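Local coordinates for plasmin and fibronectin-binding protein A (Streptococcus pneumoniae, PDB 4MR0), which acts as a surface adhesin and invasin of the pneumococcus, binding human fibronectin, plasmin, plasminogen and serum albumin, at residues A141-L146 with F165-T170; N150-E155 with H171-E176; L286-P291 with E344-I349; N369-M374 with K390-D395. All blocks are in the same frame, centred on the assembly; numbering follows the deposited sequence.

How the contacts relate
The modelled chain is an elongated parallel beta-helix, and the four contacts sample it in chain order. Contacts 1 and 2 lie toward its N-terminal end, their centres about 14 Å apart. Their segments alternate along the chain, and the two contacts touch where A142 packs on V151 and L166 on L172. Contacts 3 and 4 follow nearer the middle, again about 14 Å between centres; A348 and I349 of contact 3 press on F371 of contact 4. The two pairs do not touch, with centres about 27 to 35 Å apart. Contacts 2 and 4 each pair strands of neighbouring coils, and contact 3 joins a strand to a loop of a later coil; such stacking builds the long body of this part of the adhesin.

Contact 1. Residues A141-L146 with F165-T170; sequences AAAQGL and FLKSHT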
# COMPACT_ATOMS: atom_id res chain seq x y z
N ALA A 141 -4.97 9.05 31.19
CA ALA A 141 -6.15 9.46 31.95
C ALA A 141 -7.42 9.12 31.18
O ALA A 141 -8.40 8.66 31.75
CB ALA A 141 -6.09 10.96 32.23
N ALA A 142 -7.38 9.35 29.86
CA ALA A 142 -8.53 9.06 29.02
C ALA A 142 -8.85 7.57 29.03
O ALA A 142 -10.02 7.18 29.06
CB ALA A 142 -8.26 9.53 27.59
N ALA A 143 -7.80 6.75 29.01
CA ALA A 143 -7.94 5.30 29.02
C ALA A 143 -8.65 4.82 30.29
O ALA A 143 -9.28 3.76 30.29
CB ALA A 143 -6.57 4.64 28.91
N GLN A 144 -8.55 5.61 31.35
CA GLN A 144 -9.19 5.26 32.62
C GLN A 144 -10.66 5.65 32.60
O GLN A 144 -11.42 5.25 33.48
CB GLN A 144 -8.49 5.96 33.78
CG GLN A 144 -7.12 5.38 34.13
CD GLN A 144 -7.17 3.87 34.30
OE1 GLN A 144 -8.07 3.33 34.94
NE2 GLN A 144 -6.19 3.18 33.72
N GLY A 145 -11.05 6.43 31.60
CA GLY A 145 -12.43 6.85 31.49
C GLY A 145 -12.63 8.35 31.48
O GLY A 145 -13.67 8.84 31.05
N LEU A 146 -11.63 9.09 31.94
CA LEU A 146 -11.72 10.55 31.99
C LEU A 146 -12.04 11.17 30.64
O LEU A 146 -11.48 10.78 29.61
CB LEU A 146 -10.42 11.15 32.54
CG LEU A 146 -10.28 11.14 34.06
CD1 LEU A 146 -8.97 11.79 34.47
CD2 LEU A 146 -11.46 11.89 34.68
N PHE A 165 2.20 5.93 23.28
CA PHE A 165 1.45 4.69 23.22
C PHE A 165 -0.06 4.89 23.33
O PHE A 165 -0.56 5.39 24.34
CB PHE A 165 1.94 3.76 24.33
CG PHE A 165 3.42 3.52 24.27
CD1 PHE A 165 3.97 2.74 23.26
CD2 PHE A 165 4.27 4.14 25.19
CE1 PHE A 165 5.35 2.59 23.15
CE2 PHE A 165 5.66 3.99 25.09
CZ PHE A 165 6.20 3.21 24.07
N LEU A 166 -0.76 4.50 22.28
CA LEU A 166 -2.21 4.61 22.25
C LEU A 166 -2.74 3.52 23.17
O LEU A 166 -2.10 2.49 23.35
CB LEU A 166 -2.72 4.40 20.83
CG LEU A 166 -2.16 5.40 19.81
CD1 LEU A 166 -2.64 5.03 18.41
CD2 LEU A 166 -2.58 6.82 20.17
N LYS A 167 -3.90 3.77 23.78
CA LYS A 167 -4.48 2.78 24.68
C LYS A 167 -5.91 2.51 24.26
O LYS A 167 -6.50 3.29 23.51
CB LYS A 167 -4.47 3.31 26.12
CG LYS A 167 -3.10 3.72 26.66
CD LYS A 167 -2.20 2.53 26.90
CE LYS A 167 -0.88 2.95 27.55
NZ LYS A 167 -1.09 3.53 28.91
N SER A 168 -6.45 1.40 24.73
CA SER A 168 -7.82 1.03 24.40
C SER A 168 -8.83 2.07 24.87
O SER A 168 -8.66 2.68 25.93
CB SER A 168 -8.18 -0.32 25.04
OG SER A 168 -7.52 -1.39 24.39
N HIS A 169 -9.86 2.27 24.05
CA HIS A 169 -10.94 3.20 24.34
C HIS A 169 -10.51 4.67 24.45
O HIS A 169 -11.08 5.42 25.24
CB HIS A 169 -11.68 2.75 25.60
CG HIS A 169 -12.18 1.34 25.52
ND1 HIS A 169 -13.12 0.94 24.60
CD2 HIS A 169 -11.83 0.23 26.21
CE1 HIS A 169 -13.33 -0.37 24.72
NE2 HIS A 169 -12.55 -0.82 25.69
N THR A 170 -9.51 5.07 23.67
CA THR A 170 -9.07 6.46 23.68
C THR A 170 -9.35 7.02 22.29
O THR A 170 -9.23 6.30 21.29
CB THR A 170 -7.57 6.60 24.01
OG1 THR A 170 -6.78 5.91 23.04
CG2 THR A 170 -7.28 6.05 25.40
O HOH W 1 -11.61 5.39 27.81
O HOH W 2 -8.92 1.58 28.17
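A143, at the last turn of helix 132-143, leans on the K167-T170 turn at the N-terminal end of the parallel beta-helix, the fold of the pectate lyase-like family. The tight side is a small apolar patch. The methyl CB of A143 meets K167 CB at 3.7 Å and T170 CG2 at 3.8 Å, while A142 CB reaches the same threonine methyl from the preceding position. Alanine suits both places because its short side chain lets the helix come close to the turn. T170 is placed to serve two purposes: with OG1 between the backbone N and the carbonyl carbon (chi1 60°), its hydroxyl bonds back to K167 O at 2.7 Å across the type II turn, and CG2 is left to face the helix. Across these segments K167 touches through CB, while its chain bends away and NZ forms a salt bridge with D140.

The other side is looser and wet. No direct hydrogen bond joins the segments; instead, waters link carbonyls of the helix end to those of the turn, one of them running from A143 O to S168 O. The helix closes here in a Schellman motif, with G145 at a positive phi where a side chain would collide with the carbonyl O before it. A142 O accepts from G145 N at 2.8 Å and from a water at 2.7 Å, and that water also donates to H169 O, 2.6 Å away.

Contact 2. Residues N150-E155 with H171-E176; sequences NVYFPE and HLELNE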
# COMPACT_ATOMS: atom_id res chain seq x y z
N ASN A 150 -11.84 10.84 25.49
CA ASN A 150 -11.52 11.84 24.48
C ASN A 150 -10.37 12.76 24.86
O ASN A 150 -10.35 13.35 25.95
CB ASN A 150 -12.76 12.67 24.16
CG ASN A 150 -13.87 11.84 23.56
OD1 ASN A 150 -13.75 11.32 22.45
ND2 ASN A 150 -14.97 11.70 24.29
N VAL A 151 -9.41 12.88 23.94
CA VAL A 151 -8.23 13.73 24.11
C VAL A 151 -8.20 14.74 22.96
O VAL A 151 -8.40 14.37 21.81
CB VAL A 151 -6.93 12.89 24.10
CG1 VAL A 151 -5.71 13.80 24.17
CG2 VAL A 151 -6.93 11.92 25.27
N TYR A 152 -7.96 16.01 23.28
CA TYR A 152 -7.93 17.04 22.24
C TYR A 152 -6.58 17.75 22.12
O TYR A 152 -5.87 17.93 23.11
CB TYR A 152 -9.03 18.07 22.51
CG TYR A 152 -9.11 19.16 21.46
CD1 TYR A 152 -9.55 18.87 20.16
CD2 TYR A 152 -8.74 20.47 21.75
CE1 TYR A 152 -9.61 19.86 19.18
CE2 TYR A 152 -8.80 21.47 20.78
CZ TYR A 152 -9.23 21.16 19.50
OH TYR A 152 -9.28 22.15 18.54
N PHE A 153 -6.25 18.14 20.89
CA PHE A 153 -5.00 18.84 20.60
C PHE A 153 -5.30 20.20 19.98
O PHE A 153 -5.74 20.28 18.83
CB PHE A 153 -4.13 18.05 19.61
CG PHE A 153 -3.51 16.80 20.17
CD1 PHE A 153 -4.28 15.67 20.41
CD2 PHE A 153 -2.14 16.75 20.43
CE1 PHE A 153 -3.70 14.49 20.89
CE2 PHE A 153 -1.54 15.58 20.91
CZ PHE A 153 -2.32 14.45 21.14
N PRO A 154 -5.06 21.29 20.74
CA PRO A 154 -5.30 22.65 20.23
C PRO A 154 -4.26 22.99 19.16
O PRO A 154 -3.29 22.25 18.98
CB PRO A 154 -5.12 23.52 21.48
CG PRO A 154 -5.53 22.60 22.60
CD PRO A 154 -4.87 21.30 22.20
N GLU A 155 -4.45 24.10 18.46
CA GLU A 155 -3.51 24.52 17.43
C GLU A 155 -2.11 24.55 18.04
O GLU A 155 -1.94 24.91 19.21
CB GLU A 155 -3.85 25.93 16.94
CG GLU A 155 -2.93 26.42 15.84
CD GLU A 155 -3.17 27.88 15.48
OE1 GLU A 155 -4.34 28.32 15.52
OE2 GLU A 155 -2.19 28.58 15.13
N HIS A 171 -9.74 8.29 22.23
CA HIS A 171 -10.06 8.92 20.96
C HIS A 171 -9.43 10.31 20.87
O HIS A 171 -9.86 11.24 21.55
CB HIS A 171 -11.58 9.00 20.81
CG HIS A 171 -12.27 7.72 21.14
ND1 HIS A 171 -12.74 7.42 22.40
CD2 HIS A 171 -12.48 6.60 20.39
CE1 HIS A 171 -13.20 6.18 22.42
NE2 HIS A 171 -13.05 5.67 21.22
N LEU A 172 -8.41 10.42 20.02
CA LEU A 172 -7.70 11.67 19.85
C LEU A 172 -8.25 12.48 18.68
O LEU A 172 -8.50 11.95 17.60
CB LEU A 172 -6.20 11.40 19.63
CG LEU A 172 -5.36 11.04 20.86
CD1 LEU A 172 -5.99 9.86 21.59
CD2 LEU A 172 -3.93 10.70 20.43
N GLU A 173 -8.43 13.78 18.93
CA GLU A 173 -8.93 14.70 17.93
C GLU A 173 -7.95 15.87 17.92
O GLU A 173 -7.68 16.47 18.97
CB GLU A 173 -10.32 15.21 18.30
CG GLU A 173 -10.98 16.06 17.22
CD GLU A 173 -12.22 16.80 17.72
OE1 GLU A 173 -12.79 16.38 18.75
OE2 GLU A 173 -12.61 17.80 17.08
N LEU A 174 -7.40 16.19 16.75
CA LEU A 174 -6.46 17.28 16.65
C LEU A 174 -7.00 18.40 15.79
O LEU A 174 -7.66 18.17 14.79
CB LEU A 174 -5.12 16.81 16.06
CG LEU A 174 -4.39 15.73 16.86
CD1 LEU A 174 -4.98 14.35 16.53
CD2 LEU A 174 -2.90 15.77 16.51
N ASN A 175 -6.72 19.63 16.22
CA ASN A 175 -7.14 20.81 15.50
C ASN A 175 -6.50 20.75 14.11
O ASN A 175 -5.46 20.12 13.92
CB ASN A 175 -6.67 22.06 16.25
CG ASN A 175 -7.08 23.35 15.58
OD1 ASN A 175 -6.44 23.81 14.62
ND2 ASN A 175 -8.17 23.94 16.05
N GLU A 176 -7.14 21.40 13.15
CA GLU A 176 -6.64 21.42 11.79
C GLU A 176 -5.21 21.97 11.76
O GLU A 176 -4.38 21.54 10.95
CB GLU A 176 -7.56 22.29 10.93
CG GLU A 176 -8.63 23.02 11.74
CD GLU A 176 -9.64 22.08 12.39
OE1 GLU A 176 -9.77 22.09 13.64
OE2 GLU A 176 -10.31 21.32 11.65
O HOH W 3 -12.39 12.54 20.58
O HOH W 4 -10.74 21.61 16.20
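Two neighbouring coils of the parallel beta-helix meet here, strand 150-153 running beside strand 170-174 in register, N150 next to H171 and F153 next to L174. Four backbone bonds join them: V151 N to H171 O, E173 N to V151 O, F153 N to E173 O and N175 N to F153 O. The side chains alternate between two faces. V151, F153, L172 and L174 share the apolar one, which helix 132-143 covers at V151 and F153. F153 and L174 point the same way side by side; L174 CD2 sits over one ring face, 4.2 Å from the centroid and offset toward the rim. L172 CD2 approaches the same ring obliquely, 3.8 Å from F153 CE1, while Y158 meets it edge-to-face.

On the other face are N150, Y152, H171 and E173. Y152 CG is anti to the backbone N (chi1 -178°), and the ring brings CD1 to 3.3 Å from E173 O. A water donates to N150 OD1 at 2.6 Å and to H171 O at 3.0 Å. Apolar side chains thus fill the buried face, while the other carries polar groups and bound water, so hydrophobic packing and sheet bonding together tie one coil to the next.

Contact 3. Residues L286-P291 with E344-I349; sequences LGQALP and ELVTAI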
# COMPACT_ATOMS: atom_id res chain seq x y z
N LEU A 286 1.83 12.62 2.13
CA LEU A 286 2.70 13.47 1.34
C LEU A 286 4.21 13.34 1.55
O LEU A 286 4.74 13.76 2.58
CB LEU A 286 2.30 14.93 1.57
CG LEU A 286 0.79 15.23 1.52
CD1 LEU A 286 0.57 16.70 1.83
CD2 LEU A 286 0.24 14.87 0.14
N GLY A 287 4.88 12.75 0.56
CA GLY A 287 6.32 12.64 0.60
C GLY A 287 7.00 11.54 1.38
O GLY A 287 6.66 11.22 2.52
N GLN A 288 8.00 10.95 0.73
CA GLN A 288 8.82 9.91 1.31
C GLN A 288 10.25 10.21 0.89
O GLN A 288 10.56 10.27 -0.30
CB GLN A 288 8.39 8.54 0.79
CG GLN A 288 9.23 7.40 1.33
CD GLN A 288 8.65 6.05 1.01
OE1 GLN A 288 8.38 5.74 -0.16
NE2 GLN A 288 8.44 5.23 2.04
N ALA A 289 11.11 10.42 1.88
CA ALA A 289 12.51 10.74 1.60
C ALA A 289 13.31 9.48 1.34
O ALA A 289 13.23 8.51 2.10
CB ALA A 289 13.09 11.52 2.77
N LEU A 290 14.08 9.49 0.26
CA LEU A 290 14.91 8.36 -0.12
C LEU A 290 16.37 8.81 -0.27
O LEU A 290 16.71 9.54 -1.19
CB LEU A 290 14.41 7.77 -1.45
CG LEU A 290 12.92 7.40 -1.52
CD1 LEU A 290 12.57 6.94 -2.92
CD2 LEU A 290 12.60 6.31 -0.49
N PRO A 291 17.24 8.38 0.66
CA PRO A 291 18.66 8.74 0.65
C PRO A 291 19.50 8.11 -0.47
O PRO A 291 19.19 7.04 -0.97
CB PRO A 291 19.13 8.31 2.04
CG PRO A 291 18.27 7.11 2.31
CD PRO A 291 16.91 7.57 1.85
N GLU A 344 7.75 11.64 -4.37
CA GLU A 344 6.59 10.76 -4.37
C GLU A 344 6.84 9.46 -3.62
O GLU A 344 7.96 8.95 -3.59
CB GLU A 344 6.17 10.46 -5.82
CG GLU A 344 5.86 11.69 -6.67
CD GLU A 344 7.09 12.33 -7.30
OE1 GLU A 344 8.22 11.85 -7.05
OE2 GLU A 344 6.93 13.30 -8.07
N LEU A 345 5.79 8.91 -3.02
CA LEU A 345 5.89 7.65 -2.29
C LEU A 345 6.30 6.57 -3.29
O LEU A 345 6.02 6.70 -4.48
CB LEU A 345 4.53 7.29 -1.67
CG LEU A 345 3.73 8.41 -1.00
CD1 LEU A 345 2.42 7.84 -0.48
CD2 LEU A 345 4.53 9.03 0.14
N VAL A 346 6.95 5.52 -2.81
CA VAL A 346 7.38 4.44 -3.68
C VAL A 346 6.18 3.51 -3.95
O VAL A 346 5.81 3.26 -5.10
CB VAL A 346 8.53 3.63 -3.04
CG1 VAL A 346 8.92 2.46 -3.93
CG2 VAL A 346 9.73 4.55 -2.82
N THR A 347 5.58 3.03 -2.87
CA THR A 347 4.41 2.15 -2.94
C THR A 347 3.44 2.66 -1.90
O THR A 347 3.78 2.76 -0.72
CB THR A 347 4.80 0.69 -2.60
OG1 THR A 347 5.65 0.18 -3.63
CG2 THR A 347 3.56 -0.19 -2.51
N ALA A 348 2.23 3.01 -2.31
CA ALA A 348 1.26 3.54 -1.36
C ALA A 348 0.73 2.52 -0.36
O ALA A 348 0.74 2.76 0.85
CB ALA A 348 0.09 4.19 -2.10
N ILE A 349 0.30 1.36 -0.86
CA ILE A 349 -0.30 0.34 0.00
C ILE A 349 0.09 -1.07 -0.38
O ILE A 349 0.17 -1.40 -1.57
CB ILE A 349 -1.85 0.41 -0.07
CG1 ILE A 349 -2.34 1.83 0.21
CG2 ILE A 349 -2.47 -0.57 0.93
CD1 ILE A 349 -3.81 2.05 -0.14
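Q288, near the end of strand 278-289, reaches across to the backbone of V346 in the segment 344-349, where the second PbH1 repeat of the beta-helix approaches its next corner. Its side chain is stretched out: CG is anti to the backbone N (chi1 178°) and CD follows anti at chi2 170°, which carries the amide far enough to meet the other segment. There Q288 OE1 accepts from V346 N at 3.0 Å, with an angle of 154° at the hydrogen and the donor lying nearly along the C=O axis. The other end of the amide, NE2, has weak hydrogen bonds to G267 O and K302 O. Glutamine suits this buried place because one flat group can accept on one side and donate on the other.

V346 turns CG2 to the side of its own backbone N, the side Q288 comes from. This methyl therefore lies 3.2 Å from Q288 OE1 and also 3.7 Å from L290 CD1, the side chains of L290 and V346 crossing at a slant. The side chain of L290 is about 5 Å from a bound manganese ion. Further back, L345 sends CD2 against the main chain of G287, 3.7 Å from its carbonyl C, and to 3.9 Å from Q288 CB. G287 has a positive phi, which suits a residue without a side chain. A buried N-H of the loop, that of V346, thus finds its acceptor in a side-chain amide, with the V346 methyl CG2 beside OE1 and L290 packed on that methyl, so a single polar link joins 344-349 to the end of the strand.

Contact 4. Residues N369-M374 with K390-D395; sequences NHFDNM and KGNRFD
H370 and R393 stand side by side on adjacent coils of the parallel beta-helix, pointing the same way, on strands paired in register. The arginine chain runs extended from CG to NE alongside the imidazole, and its guanidinium lies flat on the ring, centres 4.4 Å apart and planes 26° from each other; R393 CD also sits over the ring face. Both groups converge on D395, whose carboxylate is turned 85° from the imidazole. Aspartate suits this place because one oxygen can take two donors: D395 OD2 accepts from H370 NE2 at 2.6 Å on its anti side and from R393 NE at 2.7 Å through its syn lone pair, the latter a salt bridge. Both bonds are bent, and OD2 lies out of each donor's plane. Its partner OD1 bonds N439 on the next coil.

On the inner face F371 and F394 also lie side by side but meet obliquely, planes at 40°. F371 CD2 rests over the F394 ring, 3.4 Å from F394 CE2. With F336 before and F438, stacked on F394, after, they form an aromatic ladder. Asparagines form a second, hydrogen-bonded ladder at the bend before these strands: N436 OD1 accepts from N392 N, and N392 OD1 in turn accepts from N369 N at 2.8 Å.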
# COMPACT_ATOMS: atom_id res chain seq x y z
N ASN A 369 -9.32 6.03 -3.68
CA ASN A 369 -8.12 6.78 -3.30
C ASN A 369 -7.49 7.38 -4.55
O ASN A 369 -7.79 6.95 -5.67
CB ASN A 369 -7.07 5.87 -2.64
CG ASN A 369 -7.59 5.18 -1.41
OD1 ASN A 369 -7.90 3.98 -1.43
ND2 ASN A 369 -7.70 5.93 -0.32
N HIS A 370 -6.62 8.37 -4.36
CA HIS A 370 -5.92 8.99 -5.48
C HIS A 370 -4.42 8.73 -5.29
O HIS A 370 -3.80 9.27 -4.38
CB HIS A 370 -6.17 10.50 -5.52
CG HIS A 370 -5.52 11.20 -6.68
ND1 HIS A 370 -5.66 12.55 -6.91
CD2 HIS A 370 -4.74 10.72 -7.68
CE1 HIS A 370 -4.99 12.88 -8.00
NE2 HIS A 370 -4.42 11.79 -8.49
N PHE A 371 -3.85 7.88 -6.14
CA PHE A 371 -2.43 7.55 -6.06
C PHE A 371 -1.76 8.43 -7.11
O PHE A 371 -1.68 8.07 -8.29
CB PHE A 371 -2.24 6.07 -6.38
CG PHE A 371 -2.97 5.15 -5.43
CD1 PHE A 371 -2.57 5.05 -4.10
CD2 PHE A 371 -4.05 4.40 -5.87
CE1 PHE A 371 -3.25 4.20 -3.21
CE2 PHE A 371 -4.74 3.55 -4.99
CZ PHE A 371 -4.34 3.45 -3.67
N ASP A 372 -1.26 9.57 -6.65
CA ASP A 372 -0.67 10.58 -7.51
C ASP A 372 0.82 10.47 -7.84
O ASP A 372 1.67 11.05 -7.16
CB ASP A 372 -0.95 11.96 -6.90
CG ASP A 372 -0.89 13.08 -7.93
OD1 ASP A 372 -0.52 12.82 -9.09
OD2 ASP A 372 -1.23 14.22 -7.56
N ASN A 373 1.12 9.73 -8.90
CA ASN A 373 2.49 9.56 -9.39
C ASN A 373 3.43 8.79 -8.46
O ASN A 373 4.52 9.28 -8.15
CB ASN A 373 3.08 10.95 -9.72
CG ASN A 373 4.26 10.88 -10.68
OD1 ASN A 373 4.22 10.16 -11.68
ND2 ASN A 373 5.30 11.66 -10.39
N MET A 374 3.03 7.60 -8.03
CA MET A 374 3.88 6.77 -7.17
C MET A 374 5.07 6.32 -8.00
O MET A 374 4.97 6.18 -9.22
CB MET A 374 3.12 5.55 -6.66
CG MET A 374 2.54 5.69 -5.24
SD MET A 374 1.29 6.95 -4.94
CE MET A 374 2.34 8.45 -4.76
N LYS A 390 -11.06 -0.86 -5.72
CA LYS A 390 -12.13 -0.27 -6.52
C LYS A 390 -12.28 1.24 -6.51
O LYS A 390 -12.16 1.90 -5.47
CB LYS A 390 -13.44 -0.93 -6.09
CG LYS A 390 -14.69 -0.38 -6.75
CD LYS A 390 -15.84 -1.36 -6.54
CE LYS A 390 -17.06 -0.69 -5.94
NZ LYS A 390 -16.77 -0.15 -4.58
N GLY A 391 -12.58 1.78 -7.70
CA GLY A 391 -12.80 3.21 -7.85
C GLY A 391 -11.66 4.14 -7.52
O GLY A 391 -11.88 5.31 -7.18
N ASN A 392 -10.43 3.65 -7.63
CA ASN A 392 -9.25 4.45 -7.34
C ASN A 392 -8.75 5.14 -8.61
O ASN A 392 -9.06 4.72 -9.72
CB ASN A 392 -8.14 3.58 -6.78
CG ASN A 392 -8.53 2.89 -5.49
OD1 ASN A 392 -8.51 3.50 -4.42
ND2 ASN A 392 -8.90 1.61 -5.59
N ARG A 393 -7.97 6.20 -8.43
CA ARG A 393 -7.39 6.93 -9.54
C ARG A 393 -5.87 6.81 -9.44
O ARG A 393 -5.27 7.25 -8.45
CB ARG A 393 -7.82 8.39 -9.50
CG ARG A 393 -7.04 9.28 -10.44
CD ARG A 393 -7.58 10.69 -10.43
NE ARG A 393 -6.71 11.61 -11.16
CZ ARG A 393 -6.96 12.90 -11.32
NH1 ARG A 393 -8.07 13.44 -10.81
NH2 ARG A 393 -6.10 13.67 -11.99
N PHE A 394 -5.24 6.21 -10.44
CA PHE A 394 -3.78 6.06 -10.44
C PHE A 394 -3.19 6.94 -11.52
O PHE A 394 -3.40 6.68 -12.71
CB PHE A 394 -3.37 4.61 -10.74
CG PHE A 394 -3.92 3.59 -9.79
CD1 PHE A 394 -5.29 3.29 -9.78
CD2 PHE A 394 -3.07 2.87 -8.95
CE1 PHE A 394 -5.79 2.28 -8.95
CE2 PHE A 394 -3.55 1.87 -8.12
CZ PHE A 394 -4.92 1.56 -8.12
N ASP A 395 -2.46 7.97 -11.12
CA ASP A 395 -1.83 8.85 -12.10
C ASP A 395 -0.34 8.59 -12.16
O ASP A 395 0.29 8.27 -11.15
CB ASP A 395 -2.08 10.32 -11.75
CG ASP A 395 -3.53 10.74 -11.92
OD1 ASP A 395 -4.16 10.33 -12.92
OD2 ASP A 395 -4.04 11.49 -11.06
O HOH W 5 0.40 6.44 -9.11